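Local coordinates for CRISPR-associated protein Cse2 (Thermus thermophilus, PDB 2ZCA), which probably takes part in CRISPR-based antiviral defence as the Cse2 (CasB) subunit of a type I-E Cascade complex, at residues R84-K89 against R116-L121. Residues are numbered along the deposited sequence; the frame is centred on the assembly and turned at random.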
loop_
_atom_site.group_PDB
_atom_site.type_symbol
_atom_site.label_atom_id
_atom_site.label_comp_id
_atom_site.label_asym_id
_atom_site.label_seq_id
_atom_site.Cartn_x
_atom_site.Cartn_y
_atom_site.Cartn_z
ATOM N N ARG A 84 0.313 -3.916 12.280
ATOM C CA ARG A 84 0.381 -3.349 13.621
ATOM C C ARG A 84 -0.698 -2.280 13.790
ATOM O O ARG A 84 -1.345 -2.197 14.833
ATOM C CB ARG A 84 1.775 -2.768 13.878
ATOM C CG ARG A 84 2.838 -3.854 14.055
ATOM C CD ARG A 84 4.269 -3.336 13.950
ATOM N NE ARG A 84 5.233 -4.423 14.129
ATOM C CZ ARG A 84 6.535 -4.330 13.872
ATOM N NH1 ARG A 84 7.050 -3.193 13.417
ATOM N NH2 ARG A 84 7.325 -5.379 14.066
ATOM N N ALA A 85 -0.903 -1.472 12.754
ATOM C CA ALA A 85 -1.918 -0.426 12.804
ATOM C C ALA A 85 -3.310 -1.034 12.943
ATOM O O ALA A 85 -4.185 -0.456 13.595
ATOM C CB ALA A 85 -1.846 0.440 11.548
ATOM N N LEU A 86 -3.524 -2.192 12.320
ATOM C CA LEU A 86 -4.815 -2.862 12.405
ATOM C C LEU A 86 -5.036 -3.408 13.811
ATOM O O LEU A 86 -6.150 -3.357 14.333
ATOM C CB LEU A 86 -4.913 -3.991 11.372
ATOM C CG LEU A 86 -5.200 -3.525 9.935
ATOM C CD1 LEU A 86 -4.981 -4.665 8.943
ATOM C CD2 LEU A 86 -6.634 -3.007 9.852
ATOM N N TRP A 87 -3.980 -3.931 14.427
ATOM C CA TRP A 87 -4.111 -4.451 15.784
ATOM C C TRP A 87 -4.546 -3.322 16.717
ATOM O O TRP A 87 -5.426 -3.500 17.560
ATOM C CB TRP A 87 -2.784 -5.027 16.290
ATOM C CG TRP A 87 -2.889 -5.529 17.697
ATOM C CD1 TRP A 87 -3.364 -6.742 18.101
ATOM C CD2 TRP A 87 -2.593 -4.796 18.890
ATOM N NE1 TRP A 87 -3.388 -6.809 19.473
ATOM C CE2 TRP A 87 -2.920 -5.628 19.983
ATOM C CE3 TRP A 87 -2.086 -3.514 19.143
ATOM C CZ2 TRP A 87 -2.758 -5.219 21.312
ATOM C CZ3 TRP A 87 -1.925 -3.107 20.464
ATOM C CH2 TRP A 87 -2.261 -3.960 21.531
ATOM N N GLU A 88 -3.929 -2.156 16.562
ATOM C CA GLU A 88 -4.254 -1.013 17.402
ATOM C C GLU A 88 -5.706 -0.610 17.211
ATOM O O GLU A 88 -6.399 -0.275 18.170
ATOM C CB GLU A 88 -3.314 0.158 17.084
ATOM C CG GLU A 88 -1.862 -0.164 17.402
ATOM C CD GLU A 88 -0.907 0.976 17.115
ATOM O OE1 GLU A 88 0.294 0.824 17.429
ATOM O OE2 GLU A 88 -1.345 2.017 16.583
ATOM N N LYS A 89 -6.168 -0.665 15.967
ATOM C CA LYS A 89 -7.545 -0.317 15.644
ATOM C C LYS A 89 -8.508 -1.355 16.225
ATOM O O LYS A 89 -9.611 -1.019 16.649
ATOM C CB LYS A 89 -7.719 -0.251 14.123
ATOM C CG LYS A 89 -9.130 0.082 13.654
ATOM C CD LYS A 89 -9.516 1.509 13.996
ATOM C CE LYS A 89 -10.885 1.854 13.428
ATOM N NZ LYS A 89 -11.291 3.246 13.766
ATOM N N ARG A 116 -7.257 -1.362 0.344
ATOM C CA ARG A 116 -7.737 0.016 0.402
ATOM C C ARG A 116 -8.623 0.168 1.636
ATOM O O ARG A 116 -8.519 1.141 2.384
ATOM C CB ARG A 116 -8.552 0.362 -0.849
ATOM C CG ARG A 116 -9.163 1.755 -0.803
ATOM C CD ARG A 116 -10.678 1.694 -0.870
ATOM N NE ARG A 116 -11.141 1.100 -2.122
ATOM C CZ ARG A 116 -12.418 0.870 -2.411
ATOM N NH1 ARG A 116 -12.750 0.326 -3.577
ATOM N NH2 ARG A 116 -13.364 1.184 -1.535
ATOM N N GLN A 117 -9.491 -0.811 1.851
ATOM C CA GLN A 117 -10.390 -0.776 2.997
ATOM C C GLN A 117 -9.630 -0.799 4.326
ATOM O O GLN A 117 -9.987 -0.087 5.268
ATOM C CB GLN A 117 -11.364 -1.953 2.921
ATOM C CG GLN A 117 -12.331 -2.040 4.088
ATOM C CD GLN A 117 -13.282 -3.214 3.963
ATOM O OE1 GLN A 117 -14.244 -3.171 3.193
ATOM N NE2 GLN A 117 -13.007 -4.279 4.710
ATOM N N ALA A 118 -8.579 -1.612 4.400
ATOM C CA ALA A 118 -7.788 -1.727 5.626
ATOM C C ALA A 118 -7.024 -0.444 5.953
ATOM O O ALA A 118 -6.949 -0.035 7.109
ATOM C CB ALA A 118 -6.821 -2.886 5.510
ATOM N N VAL A 119 -6.439 0.178 4.935
ATOM C CA VAL A 119 -5.704 1.418 5.144
ATOM C C VAL A 119 -6.679 2.521 5.555
ATOM O O VAL A 119 -6.376 3.335 6.424
ATOM C CB VAL A 119 -4.935 1.831 3.856
ATOM C CG1 VAL A 119 -4.301 3.201 4.028
ATOM C CG2 VAL A 119 -3.856 0.806 3.557
ATOM N N ALA A 120 -7.860 2.536 4.942
ATOM C CA ALA A 120 -8.861 3.550 5.264
ATOM C C ALA A 120 -9.418 3.346 6.671
ATOM O O ALA A 120 -9.908 4.281 7.304
ATOM C CB ALA A 120 -9.997 3.501 4.243
ATOM N N LEU A 121 -9.330 2.114 7.156
ATOM C CA LEU A 121 -9.845 1.765 8.472
ATOM C C LEU A 121 -8.930 2.179 9.624
ATOM O O LEU A 121 -9.408 2.617 10.673
ATOM C CB LEU A 121 -10.087 0.254 8.534
ATOM C CG LEU A 121 -10.748 -0.326 9.784
ATOM C CD1 LEU A 121 -12.129 0.287 9.978
ATOM C CD2 LEU A 121 -10.856 -1.836 9.628
#
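Leu86 and Lys89, one turn apart on helix 82-90, meet Ala118 and Leu121 on the last turn of helix 111-121, where the short axes approach to 10.0 Å and run at 57° to each other. The closest CA atoms are those of Leu86 and Ala118, 7.5 Å apart. The CG of Leu86 lies beside the backbone N, anti to the carbonyl carbon (chi1 -78°), and the forked end of the side chain reaches the facing turn. Both its methyls, CD1 and CD2, stand 4.3 Å from Ala118 CB. Leu86 CD2 also faces Ala118 O at 4.1 Å. The same CD2 lies 4.4 Å from Leu121 CD2. The branched end of Leu86 thus lies against the small Ala118 at loose van der Waals distance.

At the other end of the contact, Lys89 points across to helix 111-121. A bend at chi2 (68°) carries its aliphatic chain past the carbonyl of Leu121, and CE comes 3.2 Å from Leu121 O, a close carbon-to-oxygen contact. The side chains of Lys89 and Leu121 cross at about a right angle, with Lys89 CE 4.0 Å from Leu121 CD1. Lys89 NZ, 3.7 Å from Leu121 O, is not hydrogen-bonded to it; its salt bridge is to Glu123, just beyond the helix end. The lysine, though paired with Glu123, lies near the C-terminal carbonyls of helix 111-121, where a positive charge would be expected to interact favourably with the helix dipole.

Helix 96-104 also packs here, through Phe100 on Leu86, Leu103 on Ala118 and Arg99 on Leu121. The arrangement is plain helix-helix packing, apolar toward Leu86 and edged by a lysine, that joins helix 82-90 to helix 111-121 within the all-helical fold of the Cse2 family.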